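Protein toll (Drosophila melanogaster, PDB 4LXR) binds the activated cytokine spaetzle C-106 through its extracellular leucine-rich repeats, switching on the signalling that patterns the dorsal-ventral axis and induces antifungal defence. Local coordinates at the interface of chains A and B. Numbering follows the deposited sequence. Chains: chain A, Protein toll; chain B, Protein spaetzle C-106.

Both contacts join one Toll ectodomain to the same spaetzle chain, their C-alpha centres about 29 Å apart, and they share no residue. Contact 1 takes the N-terminal segment of spaetzle, up to strand 5-7, against receptor strands 74-78, 102-106 and 127-131. Contact 2 takes the loop at 58-62, running into the 3-10 helix 62-64, against turns that follow strands 198-200, 222-224, 246-248 and 270-273. Two distant stretches of the ligand thus touch two stretches of the curved receptor, which should fix the orientation of the spaetzle dimer as well as its position.

Contact 1: the interface of chains A and B. Residues chain A 73-74, 101-102, 104, 127; chain B 2-5.
The N-terminal segment of spaetzle, B:Gly2 to B:Asp5, lies along the concave surface of the leucine-rich repeat ectodomain, beside parallel strands 74-78, 102-106 and 127-131. Its glycines let the ligand backbone come close: B:Gly3 has a positive phi (93°) and bonds to the receptor at both ends. Its N-H donates to A:Asp73 OD1, B:Gly3 N lying 3.1 Å away, using the syn lone pair of the carboxylate, although the bond is bent (141° at H). A:Asp73 CG stands anti to its backbone N (chi1 164°), aiming the carboxylate at the ligand. At the other end, the B:Gly3 carbonyl O receives A:Arg127 NH1 at 2.9 Å, in the planes of both the guanidinium and the carbonyl. A:Arg127 is extended from CG to NE, long enough to bring this N-H edge up to the peptide.

B:Asp5 adds charge complementarity. A:Arg74, bent at chi3, crosses it at about a right angle. B:Asp5 OD1 sits over one face of that guanidinium, toward the rim, 3.5 Å from A:Arg74 NE, so this is a long salt bridge without an edge-on pair of hydrogen bonds. The methyl CD1 of A:Ile104 meets the carboxylate tip to tip, A:Ile104 CD1 being 3.6 Å from B:Asp5 OD2, an apolar neighbour that may strengthen the pull of the nearby arginines. A:Arg127 also crosses B:Asp5, its guanidinium turned nearly perpendicular to the carboxylate, with A:Arg127 NH1 3.7 Å from B:Asp5 CB and the charged atoms not in contact. An alanine here in place of A:Arg127 would remove the guanidinium and would probably leave the B:Gly3 carbonyl without its bond and loosen the packing beside B:Asp5.

Water completes the recognition. Water 1 joins A:Asp73 OD2 to the backbone N and hydroxyl OG of B:Ser4. Water 2 also touches A:Asp73 OD2 and links it to the hydroxyl A:Thr102 OG1. The same water 2 lies 2.7 Å from the carbonyl B:Ser4 O.

Contact 2: the interface of chains A and B. Residues chain A 203, 226-227, 250-251, 274-275, 277; chain B 58-62.
A spaetzle loop, B:Ala58 to B:Gln62, rests on the turns that follow successive repeat strands on the inner side of the Toll solenoid. Hydrogen bonding centres on A:Arg277. Its chain bends at chi2 to present the guanidinium end-on, and both terminal nitrogens grip one atom, the carbonyl oxygen of B:Phe60. A:Arg277 NH1 lies 2.7 Å from B:Phe60 O, on a lone pair. A:Arg277 NH2 lies 2.9 Å from B:Phe60 O, and both nitrogens are in the carbonyl plane. Arginine suits this place because its paired N-H groups can grip a main-chain carbonyl, a contact that probably depends little on the ligand side chain.

Amide recognition pairs A:Asn275 with B:Asn59, their planes 76° apart. A:Asn275 ND2 donates almost straight (171° at H) to B:Asn59 OD1 at 3.1 Å, approaching from above the plane of that carbonyl. B:Asn59 CG is anti to its backbone N (chi1 -175°), which carries the amide in beside A:Ser250 CB, while ND2 makes a weak bond to the thioether sulphur of A:Met274. A second-shell bond from A:Met274 N to A:Ser250 OG helps fix that serine.

Close packing gathers round the B:Ala58 methyl, which nestles against A:Asp227 and A:Ser203. The hydroxyl A:Ser203 OG donates to the anti lone pair of A:Asp227 OD2 at 2.8 Å. A:Asn275 crosses B:Pro61 obliquely, its amide oxygen A:Asn275 OD1 3.3 Å from the ring carbon B:Pro61 CG.

Two waters bridge the partners: water 4 joins A:Arg277 NH1 to the backbone N of the poorly ordered B:Gln62, and water 3, at the edge of the imidazole, stands 3.0 Å from A:His226 NE2 and 3.0 Å from B:Ala58 N.

Contact 1: the interface of chains A and B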
loop_
_atom_site.group_PDB
_atom_site.type_symbol
_atom_site.label_atom_id
_atom_site.label_comp_id
_atom_site.label_asym_id
_atom_site.label_seq_id
_atom_site.Cartn_x
_atom_site.Cartn_y
_atom_site.Cartn_z
ATOM N N ASP A 73 20.300 -31.181 17.767
ATOM C CA ASP A 73 20.554 -31.218 16.320
ATOM C C ASP A 73 21.662 -30.263 15.867
ATOM O O ASP A 73 22.560 -30.632 15.100
ATOM C CB ASP A 73 19.247 -30.946 15.550
ATOM C CG ASP A 73 19.479 -30.576 14.083
ATOM O OD1 ASP A 73 19.906 -31.439 13.288
ATOM O OD2 ASP A 73 19.201 -29.415 13.716
ATOM N N ARG A 74 21.599 -29.041 16.368
ATOM C CA ARG A 74 22.461 -27.975 15.909
ATOM C C ARG A 74 23.197 -27.319 17.087
ATOM O O ARG A 74 22.583 -26.963 18.097
ATOM C CB ARG A 74 21.616 -26.946 15.146
ATOM C CG ARG A 74 22.419 -25.827 14.511
ATOM C CD ARG A 74 21.558 -24.941 13.610
ATOM N NE ARG A 74 20.778 -23.976 14.378
ATOM C CZ ARG A 74 19.453 -23.987 14.468
ATOM N NH1 ARG A 74 18.832 -23.065 15.197
ATOM N NH2 ARG A 74 18.749 -24.915 13.823
ATOM N N THR A 101 24.342 -32.818 14.812
ATOM C CA THR A 101 24.336 -33.051 13.373
ATOM C C THR A 101 25.071 -31.901 12.666
ATOM O O THR A 101 25.652 -32.048 11.578
ATOM C CB THR A 101 22.855 -33.106 12.896
ATOM O OG1 THR A 101 22.361 -34.441 13.039
ATOM C CG2 THR A 101 22.687 -32.661 11.443
ATOM N N THR A 102 25.025 -30.743 13.312
ATOM C CA THR A 102 25.444 -29.492 12.718
ATOM C C THR A 102 26.275 -28.739 13.737
ATOM O O THR A 102 25.868 -28.588 14.889
ATOM C CB THR A 102 24.212 -28.642 12.327
ATOM O OG1 THR A 102 23.529 -29.280 11.248
ATOM C CG2 THR A 102 24.593 -27.230 11.899
ATOM N N ILE A 104 28.141 -24.983 13.868
ATOM C CA ILE A 104 28.401 -23.658 13.300
ATOM C C ILE A 104 29.381 -22.949 14.236
ATOM O O ILE A 104 29.212 -22.956 15.456
ATOM C CB ILE A 104 27.095 -22.865 13.179
ATOM C CG1 ILE A 104 26.222 -23.480 12.073
ATOM C CG2 ILE A 104 27.353 -21.366 12.947
ATOM C CD1 ILE A 104 24.779 -23.280 12.289
ATOM N N ARG A 127 26.987 -31.461 8.917
ATOM C CA ARG A 127 26.987 -30.082 8.484
ATOM C C ARG A 127 27.961 -29.288 9.322
ATOM O O ARG A 127 27.952 -29.373 10.536
ATOM C CB ARG A 127 25.562 -29.487 8.576
ATOM C CG ARG A 127 25.501 -28.029 8.091
ATOM C CD ARG A 127 24.090 -27.530 7.727
ATOM N NE ARG A 127 24.182 -26.248 7.025
ATOM C CZ ARG A 127 23.151 -25.561 6.541
ATOM N NH1 ARG A 127 21.910 -26.024 6.683
ATOM N NH2 ARG A 127 23.366 -24.402 5.917
ATOM N N GLY B 2 16.643 -32.934 10.663
ATOM C CA GLY B 2 17.953 -32.445 11.061
ATOM C C GLY B 2 18.760 -31.816 9.931
ATOM O O GLY B 2 18.576 -32.153 8.761
ATOM N N GLY B 3 19.651 -30.891 10.285
ATOM C CA GLY B 3 20.567 -30.288 9.327
ATOM C C GLY B 3 20.112 -28.986 8.682
ATOM O O GLY B 3 20.810 -28.429 7.838
ATOM N N SER B 4 18.938 -28.497 9.056
ATOM C CA SER B 4 18.455 -27.232 8.501
ATOM C C SER B 4 18.920 -26.053 9.353
ATOM O O SER B 4 19.305 -26.216 10.511
ATOM C CB SER B 4 16.930 -27.230 8.375
ATOM O OG SER B 4 16.325 -27.175 9.655
ATOM N N ASP B 5 18.874 -24.862 8.777
ATOM C CA ASP B 5 19.365 -23.676 9.451
ATOM C C ASP B 5 18.814 -22.474 8.709
ATOM O O ASP B 5 18.889 -22.407 7.490
ATOM C CB ASP B 5 20.889 -23.659 9.392
ATOM C CG ASP B 5 21.506 -22.551 10.225
ATOM O OD1 ASP B 5 20.980 -22.216 11.315
ATOM O OD2 ASP B 5 22.544 -22.031 9.792
HETATM O O HOH W 1 17.254 -28.984 11.430
HETATM O O HOH W 2 20.942 -27.958 11.808
#

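Contact 2: the interface of chains A and B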
loop_
_atom_site.group_PDB
_atom_site.type_symbol
_atom_site.label_atom_id
_atom_site.label_comp_id
_atom_site.label_asym_id
_atom_site.label_seq_id
_atom_site.Cartn_x
_atom_site.Cartn_y
_atom_site.Cartn_z
ATOM N N SER A 203 30.388 -14.170 -5.160
ATOM C CA SER A 203 31.184 -13.137 -4.483
ATOM C C SER A 203 32.603 -13.615 -4.236
ATOM O O SER A 203 33.121 -13.511 -3.124
ATOM C CB SER A 203 30.537 -12.697 -3.168
ATOM O OG SER A 203 29.352 -11.962 -3.397
ATOM N N HIS A 226 27.487 -15.830 -9.248
ATOM C CA HIS A 226 27.134 -14.419 -9.254
ATOM C C HIS A 226 28.164 -13.556 -8.532
ATOM O O HIS A 226 28.859 -14.035 -7.642
ATOM C CB HIS A 226 25.678 -14.168 -8.802
ATOM C CG HIS A 226 25.446 -14.158 -7.313
ATOM N ND1 HIS A 226 24.957 -15.249 -6.626
ATOM C CD2 HIS A 226 25.516 -13.153 -6.406
ATOM C CE1 HIS A 226 24.799 -14.937 -5.350
ATOM N NE2 HIS A 226 25.127 -13.668 -5.189
ATOM N N ASP A 227 28.298 -12.307 -8.984
ATOM C CA ASP A 227 29.227 -11.329 -8.411
ATOM C C ASP A 227 30.679 -11.844 -8.322
ATOM O O ASP A 227 31.267 -11.900 -7.239
ATOM C CB ASP A 227 28.740 -10.860 -7.028
ATOM C CG ASP A 227 29.669 -9.837 -6.408
ATOM O OD1 ASP A 227 30.207 -8.988 -7.154
ATOM O OD2 ASP A 227 29.884 -9.904 -5.180
ATOM N N SER A 250 24.516 -13.875 -12.275
ATOM C CA SER A 250 24.128 -12.496 -11.969
ATOM C C SER A 250 25.287 -11.623 -11.475
ATOM O O SER A 250 26.353 -12.114 -11.115
ATOM C CB SER A 250 22.989 -12.453 -10.931
ATOM O OG SER A 250 21.833 -13.138 -11.378
ATOM N N ALA A 251 25.052 -10.316 -11.473
ATOM C CA ALA A 251 25.951 -9.350 -10.867
ATOM C C ALA A 251 27.381 -9.479 -11.369
ATOM O O ALA A 251 28.327 -9.320 -10.614
ATOM C CB ALA A 251 25.885 -9.441 -9.334
ATOM N N MET A 274 20.865 -11.613 -13.630
ATOM C CA MET A 274 20.239 -10.414 -13.080
ATOM C C MET A 274 21.294 -9.393 -12.685
ATOM O O MET A 274 22.385 -9.764 -12.276
ATOM C CB MET A 274 19.404 -10.806 -11.855
ATOM C CG MET A 274 18.368 -11.904 -12.152
ATOM S SD MET A 274 17.803 -12.726 -10.668
ATOM C CE MET A 274 16.975 -11.350 -9.844
ATOM N N ASN A 275 20.969 -8.108 -12.805
ATOM C CA ASN A 275 21.844 -7.052 -12.306
ATOM C C ASN A 275 23.273 -7.138 -12.824
ATOM O O ASN A 275 24.244 -6.996 -12.076
ATOM C CB ASN A 275 21.830 -7.022 -10.785
ATOM C CG ASN A 275 20.465 -6.714 -10.243
ATOM O OD1 ASN A 275 19.868 -5.682 -10.591
ATOM N ND2 ASN A 275 19.940 -7.610 -9.408
ATOM N N ARG A 277 26.407 -5.587 -14.212
ATOM C CA ARG A 277 26.886 -4.302 -13.706
ATOM C C ARG A 277 27.310 -3.358 -14.817
ATOM O O ARG A 277 27.691 -2.224 -14.555
ATOM C CB ARG A 277 28.027 -4.506 -12.700
ATOM C CG ARG A 277 27.658 -5.400 -11.499
ATOM C CD ARG A 277 26.463 -4.851 -10.693
ATOM N NE ARG A 277 26.233 -5.634 -9.477
ATOM C CZ ARG A 277 25.169 -5.535 -8.685
ATOM N NH1 ARG A 277 24.191 -4.679 -8.960
ATOM N NH2 ARG A 277 25.084 -6.307 -7.606
ATOM N N ALA B 58 24.497 -9.658 -2.624
ATOM C CA ALA B 58 25.386 -9.355 -3.745
ATOM C C ALA B 58 24.693 -9.361 -5.123
ATOM O O ALA B 58 25.345 -9.132 -6.141
ATOM C CB ALA B 58 26.563 -10.314 -3.744
ATOM N N ASN B 59 23.394 -9.653 -5.149
ATOM C CA ASN B 59 22.590 -9.630 -6.378
ATOM C C ASN B 59 21.363 -8.700 -6.266
ATOM O O ASN B 59 20.234 -9.105 -6.520
ATOM C CB ASN B 59 22.142 -11.053 -6.790
ATOM C CG ASN B 59 21.415 -11.078 -8.139
ATOM O OD1 ASN B 59 21.584 -10.164 -8.947
ATOM N ND2 ASN B 59 20.610 -12.136 -8.392
ATOM N N PHE B 60 21.602 -7.454 -5.880
ATOM C CA PHE B 60 20.593 -6.406 -5.948
ATOM C C PHE B 60 21.181 -5.327 -6.854
ATOM O O PHE B 60 22.403 -5.278 -7.017
ATOM C CB PHE B 60 20.249 -5.848 -4.546
ATOM C CG PHE B 60 19.408 -6.795 -3.697
ATOM C CD1 PHE B 60 18.038 -6.916 -3.913
ATOM C CD2 PHE B 60 19.988 -7.551 -2.693
ATOM C CE1 PHE B 60 17.265 -7.779 -3.140
ATOM C CE2 PHE B 60 19.224 -8.438 -1.917
ATOM C CZ PHE B 60 17.863 -8.545 -2.137
ATOM N N PRO B 61 20.313 -4.493 -7.472
ATOM C CA PRO B 61 20.747 -3.315 -8.225
ATOM C C PRO B 61 21.696 -2.488 -7.370
ATOM O O PRO B 61 21.480 -2.404 -6.161
ATOM C CB PRO B 61 19.440 -2.553 -8.451
ATOM C CG PRO B 61 18.394 -3.625 -8.480
ATOM C CD PRO B 61 18.840 -4.618 -7.453
ATOM N N GLN B 62 22.729 -1.911 -7.981
ATOM C CA GLN B 62 23.760 -1.200 -7.230
ATOM C C GLN B 62 23.178 -0.090 -6.356
ATOM O O GLN B 62 23.656 0.135 -5.247
ATOM C CB GLN B 62 24.825 -0.619 -8.169
ATOM C CG GLN B 62 26.193 -0.388 -7.507
ATOM C CD GLN B 62 27.016 -1.681 -7.379
ATOM O OE1 GLN B 62 27.663 -2.116 -8.341
ATOM N NE2 GLN B 62 26.984 -2.299 -6.193
HETATM O O HOH W 3 24.400 -12.621 -2.451
HETATM O O HOH W 4 23.398 -2.657 -10.720
#